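Side-chain contacts in isoaspartyl dipeptidase (Fervidobacterium islandicum, PDB 7CDH), which probably hydrolyses isoaspartyl (beta-aspartyl) dipeptides as a zinc-dependent M38 metallopeptidase of the amidohydrolase family, and is linked to protein repair: residues K3-A8 and L51-G56; I28-G33 and G344-G349. All coordinates share one frame; numbering follows the deposited sequence.

Contact 1: K3-A8 and L51-G56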
# COMPACT_ATOMS: atom_id res chain seq x y z
N LYS A 3 -15.31 2.32 -52.44
CA LYS A 3 -14.34 2.86 -53.41
C LYS A 3 -13.77 1.71 -54.22
O LYS A 3 -13.85 0.55 -53.73
CB LYS A 3 -13.18 3.60 -52.74
CG LYS A 3 -13.58 4.61 -51.68
CD LYS A 3 -12.42 5.45 -51.20
CE LYS A 3 -12.78 6.42 -50.08
NZ LYS A 3 -13.79 5.84 -49.17
N ILE A 4 -13.23 2.04 -55.39
CA ILE A 4 -12.61 1.07 -56.34
C ILE A 4 -11.32 1.69 -56.84
O ILE A 4 -11.42 2.80 -57.41
CB ILE A 4 -13.50 0.76 -57.56
CG1 ILE A 4 -14.83 0.12 -57.18
CG2 ILE A 4 -12.74 -0.10 -58.56
CD1 ILE A 4 -15.94 1.13 -57.04
N ILE A 5 -10.21 0.96 -56.74
CA ILE A 5 -8.93 1.34 -57.40
C ILE A 5 -8.79 0.51 -58.69
O ILE A 5 -8.90 -0.76 -58.64
CB ILE A 5 -7.73 1.19 -56.45
CG1 ILE A 5 -7.83 2.16 -55.27
CG2 ILE A 5 -6.40 1.37 -57.17
CD1 ILE A 5 -7.04 1.73 -54.07
N LYS A 6 -8.64 1.21 -59.82
CA LYS A 6 -8.59 0.61 -61.17
C LYS A 6 -7.17 0.76 -61.70
O LYS A 6 -6.55 1.79 -61.40
CB LYS A 6 -9.61 1.29 -62.10
CG LYS A 6 -11.05 0.86 -61.88
CD LYS A 6 -12.03 1.31 -62.96
CE LYS A 6 -13.32 0.52 -62.95
NZ LYS A 6 -13.25 -0.66 -63.84
N ASN A 7 -6.70 -0.24 -62.45
CA ASN A 7 -5.57 -0.12 -63.41
C ASN A 7 -4.21 -0.18 -62.72
O ASN A 7 -3.24 0.24 -63.36
CB ASN A 7 -5.58 1.19 -64.21
CG ASN A 7 -6.80 1.35 -65.10
OD1 ASN A 7 -7.43 0.34 -65.44
ND2 ASN A 7 -7.10 2.58 -65.49
N ALA A 8 -4.14 -0.64 -61.47
CA ALA A 8 -2.84 -0.80 -60.78
C ALA A 8 -2.35 -2.24 -60.95
O ALA A 8 -3.17 -3.18 -61.11
CB ALA A 8 -2.95 -0.42 -59.33
N LEU A 51 0.72 3.08 -61.40
CA LEU A 51 1.01 2.81 -59.97
C LEU A 51 0.95 1.31 -59.66
O LEU A 51 0.15 0.58 -60.27
CB LEU A 51 0.04 3.59 -59.07
CG LEU A 51 -0.14 5.08 -59.39
CD1 LEU A 51 -1.12 5.73 -58.41
CD2 LEU A 51 1.18 5.84 -59.40
N LEU A 52 1.81 0.89 -58.73
CA LEU A 52 1.74 -0.39 -58.00
C LEU A 52 0.89 -0.14 -56.74
O LEU A 52 1.11 0.90 -56.08
CB LEU A 52 3.16 -0.84 -57.62
CG LEU A 52 4.25 -0.57 -58.66
CD1 LEU A 52 5.59 -1.14 -58.23
CD2 LEU A 52 3.87 -1.16 -60.01
N LEU A 53 -0.08 -1.03 -56.47
CA LEU A 53 -0.87 -1.12 -55.22
C LEU A 53 -0.23 -2.18 -54.31
O LEU A 53 -0.19 -3.36 -54.71
CB LEU A 53 -2.32 -1.48 -55.54
CG LEU A 53 -3.24 -1.56 -54.32
CD1 LEU A 53 -3.54 -0.18 -53.77
CD2 LEU A 53 -4.53 -2.29 -54.63
N LEU A 54 0.22 -1.75 -53.13
CA LEU A 54 0.92 -2.57 -52.10
C LEU A 54 0.04 -2.62 -50.84
O LEU A 54 -0.85 -1.80 -50.62
CB LEU A 54 2.28 -1.93 -51.80
CG LEU A 54 3.44 -2.21 -52.76
CD1 LEU A 54 3.03 -2.18 -54.22
CD2 LEU A 54 4.58 -1.22 -52.54
N PRO A 55 0.27 -3.58 -49.92
CA PRO A 55 -0.38 -3.53 -48.62
C PRO A 55 0.30 -2.40 -47.83
O PRO A 55 1.47 -2.19 -48.03
CB PRO A 55 -0.08 -4.90 -47.99
CG PRO A 55 0.55 -5.72 -49.12
CD PRO A 55 1.20 -4.71 -50.03
N GLY A 56 -0.45 -1.68 -46.98
CA GLY A 56 0.14 -0.65 -46.11
C GLY A 56 1.25 -1.26 -45.26
O GLY A 56 1.08 -2.41 -44.81

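Contact 2: I28-G33 and G344-G349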
# COMPACT_ATOMS: atom_id res chain seq x y z
N ILE A 28 -13.55 -5.70 -50.29
CA ILE A 28 -14.80 -6.38 -50.73
C ILE A 28 -14.49 -7.40 -51.83
O ILE A 28 -15.10 -8.48 -51.78
CB ILE A 28 -15.86 -5.35 -51.16
CG1 ILE A 28 -16.46 -4.64 -49.94
CG2 ILE A 28 -16.93 -6.02 -52.00
CD1 ILE A 28 -17.14 -3.34 -50.28
N HIS A 29 -13.61 -7.08 -52.79
CA HIS A 29 -13.36 -7.88 -54.02
C HIS A 29 -12.06 -7.47 -54.71
O HIS A 29 -11.83 -6.27 -54.98
CB HIS A 29 -14.58 -7.76 -54.96
CG HIS A 29 -14.44 -8.57 -56.21
ND1 HIS A 29 -14.52 -9.96 -56.20
CD2 HIS A 29 -14.22 -8.20 -57.49
CE1 HIS A 29 -14.35 -10.41 -57.42
NE2 HIS A 29 -14.16 -9.35 -58.23
N VAL A 30 -11.21 -8.45 -55.00
CA VAL A 30 -10.06 -8.29 -55.93
C VAL A 30 -10.42 -9.03 -57.23
O VAL A 30 -10.88 -10.19 -57.15
CB VAL A 30 -8.74 -8.79 -55.32
CG1 VAL A 30 -7.54 -8.46 -56.20
CG2 VAL A 30 -8.53 -8.21 -53.93
N GLY A 31 -10.25 -8.40 -58.39
CA GLY A 31 -10.44 -9.11 -59.66
C GLY A 31 -10.26 -8.23 -60.88
O GLY A 31 -9.96 -7.04 -60.71
N GLU A 32 -10.52 -8.80 -62.06
CA GLU A 32 -10.35 -8.15 -63.39
C GLU A 32 -11.34 -6.97 -63.48
O GLU A 32 -12.42 -7.06 -62.86
CB GLU A 32 -10.55 -9.18 -64.50
CG GLU A 32 -9.67 -10.42 -64.36
CD GLU A 32 -10.25 -11.57 -63.53
OE1 GLU A 32 -11.10 -12.31 -64.07
OE2 GLU A 32 -9.85 -11.73 -62.34
N GLY A 33 -10.95 -5.90 -64.18
CA GLY A 33 -11.76 -4.69 -64.34
C GLY A 33 -13.15 -5.02 -64.86
O GLY A 33 -13.25 -5.75 -65.86
N GLY A 344 -1.47 -6.56 -43.88
CA GLY A 344 -0.32 -7.05 -44.67
C GLY A 344 -0.72 -7.81 -45.93
O GLY A 344 0.20 -8.18 -46.71
N LYS A 345 -2.02 -8.02 -46.15
CA LYS A 345 -2.56 -8.80 -47.28
C LYS A 345 -3.65 -7.99 -48.00
O LYS A 345 -4.62 -7.60 -47.34
CB LYS A 345 -3.11 -10.14 -46.79
CG LYS A 345 -3.22 -11.22 -47.86
CD LYS A 345 -2.75 -12.59 -47.40
CE LYS A 345 -3.77 -13.31 -46.53
NZ LYS A 345 -4.63 -14.18 -47.37
N ILE A 346 -3.51 -7.79 -49.31
CA ILE A 346 -4.64 -7.33 -50.16
C ILE A 346 -5.43 -8.56 -50.58
O ILE A 346 -4.91 -9.33 -51.39
CB ILE A 346 -4.18 -6.52 -51.37
CG1 ILE A 346 -3.11 -5.49 -50.99
CG2 ILE A 346 -5.39 -5.91 -52.03
CD1 ILE A 346 -3.00 -4.33 -51.94
N ALA A 347 -6.63 -8.72 -50.02
CA ALA A 347 -7.48 -9.92 -50.17
C ALA A 347 -8.83 -9.67 -49.49
O ALA A 347 -8.92 -8.79 -48.64
CB ALA A 347 -6.79 -11.11 -49.57
N LYS A 348 -9.86 -10.41 -49.91
CA LYS A 348 -11.26 -10.25 -49.47
C LYS A 348 -11.27 -10.38 -47.94
O LYS A 348 -10.65 -11.35 -47.45
CB LYS A 348 -12.12 -11.31 -50.16
CG LYS A 348 -13.62 -11.04 -50.21
CD LYS A 348 -14.40 -12.19 -50.81
CE LYS A 348 -15.72 -12.47 -50.11
NZ LYS A 348 -16.09 -13.89 -50.22
N GLY A 349 -11.87 -9.41 -47.23
CA GLY A 349 -12.11 -9.48 -45.77
C GLY A 349 -10.98 -8.92 -44.92
O GLY A 349 -11.22 -8.61 -43.76

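Contact 1: K3-A8 and L51-G56
A8 and L51 bring the two backbones together at one end of the contact, CA to CA 5.3 Å, just after the chain has turned a corner at N7, and no hydrogen bond links the two segments. This is the inside of the small beta-sandwich that flanks the TIM barrel in amidohydrolases: strand 2-6 belongs to the four-stranded sheet, while A8 starts strand 8-11, which runs parallel to strand 51-59 in the other sheet. L53 carries the apolar packing. Its CB lies 4.0 Å from CB of A8, and with CG anti to its own backbone N (chi1 -178°) the branch goes on to I5. That isoleucine holds CG1 beside its backbone N, and the extended arm ends in the methyl that meets the leucine. The two side chains approach at a slant. V21 of strand 19-23 and F354 and L356 of strand 354-358 also pack on L53, so the group is buried from several directions. N7, at the corner, turns its end outward, and ND2 is taken up by D47. CA of A8 lies 3.3 Å from O of L51, a CA-H...O contact, and the two methyls meet as I5 CD1 to L53 CD1, 4.0 Å.

Contact 2: I28-G33 and G344-G349
The carbonyl of I28 and the side chain of V30 meet K348, A347 and I346 in the loop that leads from helix 333-339 to strand 354-358. I28 and V30 lie on the outermost strand of the four-stranded sheet within this chain. The touching parts run 124° apart end to end, and no hydrogen bond joins the two segments. The better-packed part is apolar. V30 points CB toward the loop and its CG2 reaches two neighbours, CG2 of I346 at 4.3 Å and CA of A347 at the same distance. I346 is buried and continues inward onto P55 of strand 51-59, which carries the packing on to the second sheet. The other end is the solvent side. K348 lays its aliphatic chain by the backbone of I28, with a close approach of CG to I28 O, 3.3 Å. Because CG is anti to the backbone N (chi1 -160°), the chain first runs to that carbonyl; it then bends at chi3 (140°). K348 is exposed, and its ammonium end leads away from the strand as the loose part of the contact. I28 turns its side chain from the loop and packs on I2 of the second subunit, while H29 touches P40 of that subunit. A backbone hydrogen bond joins G349 to V27 at this end of the strand. I28 and H29 form a classic beta bulge opposite I22 of strand 19-23, and the loop packs beside it on the small beta-sandwich.

From the N terminus, the chain passes through 3-8 and then 28-33, both in the small sandwich. It returns to 51-56, where contact 1 closes a 42-residue span holding the other strands of the four-stranded sheet. After the long excursion through the barrel and its helices, it comes back at 344-349, and contact 2 closes a 310-residue span. The segments alternate, so the two closures cross rather than nest. Their centres lie 10 Å apart and I346 joins them, its CD1 3.7 Å from CG of L53. Contact 1 thus ties one sheet to the other, and contact 2 brings the outermost strand of the first within this chain against the chain returning from the barrel.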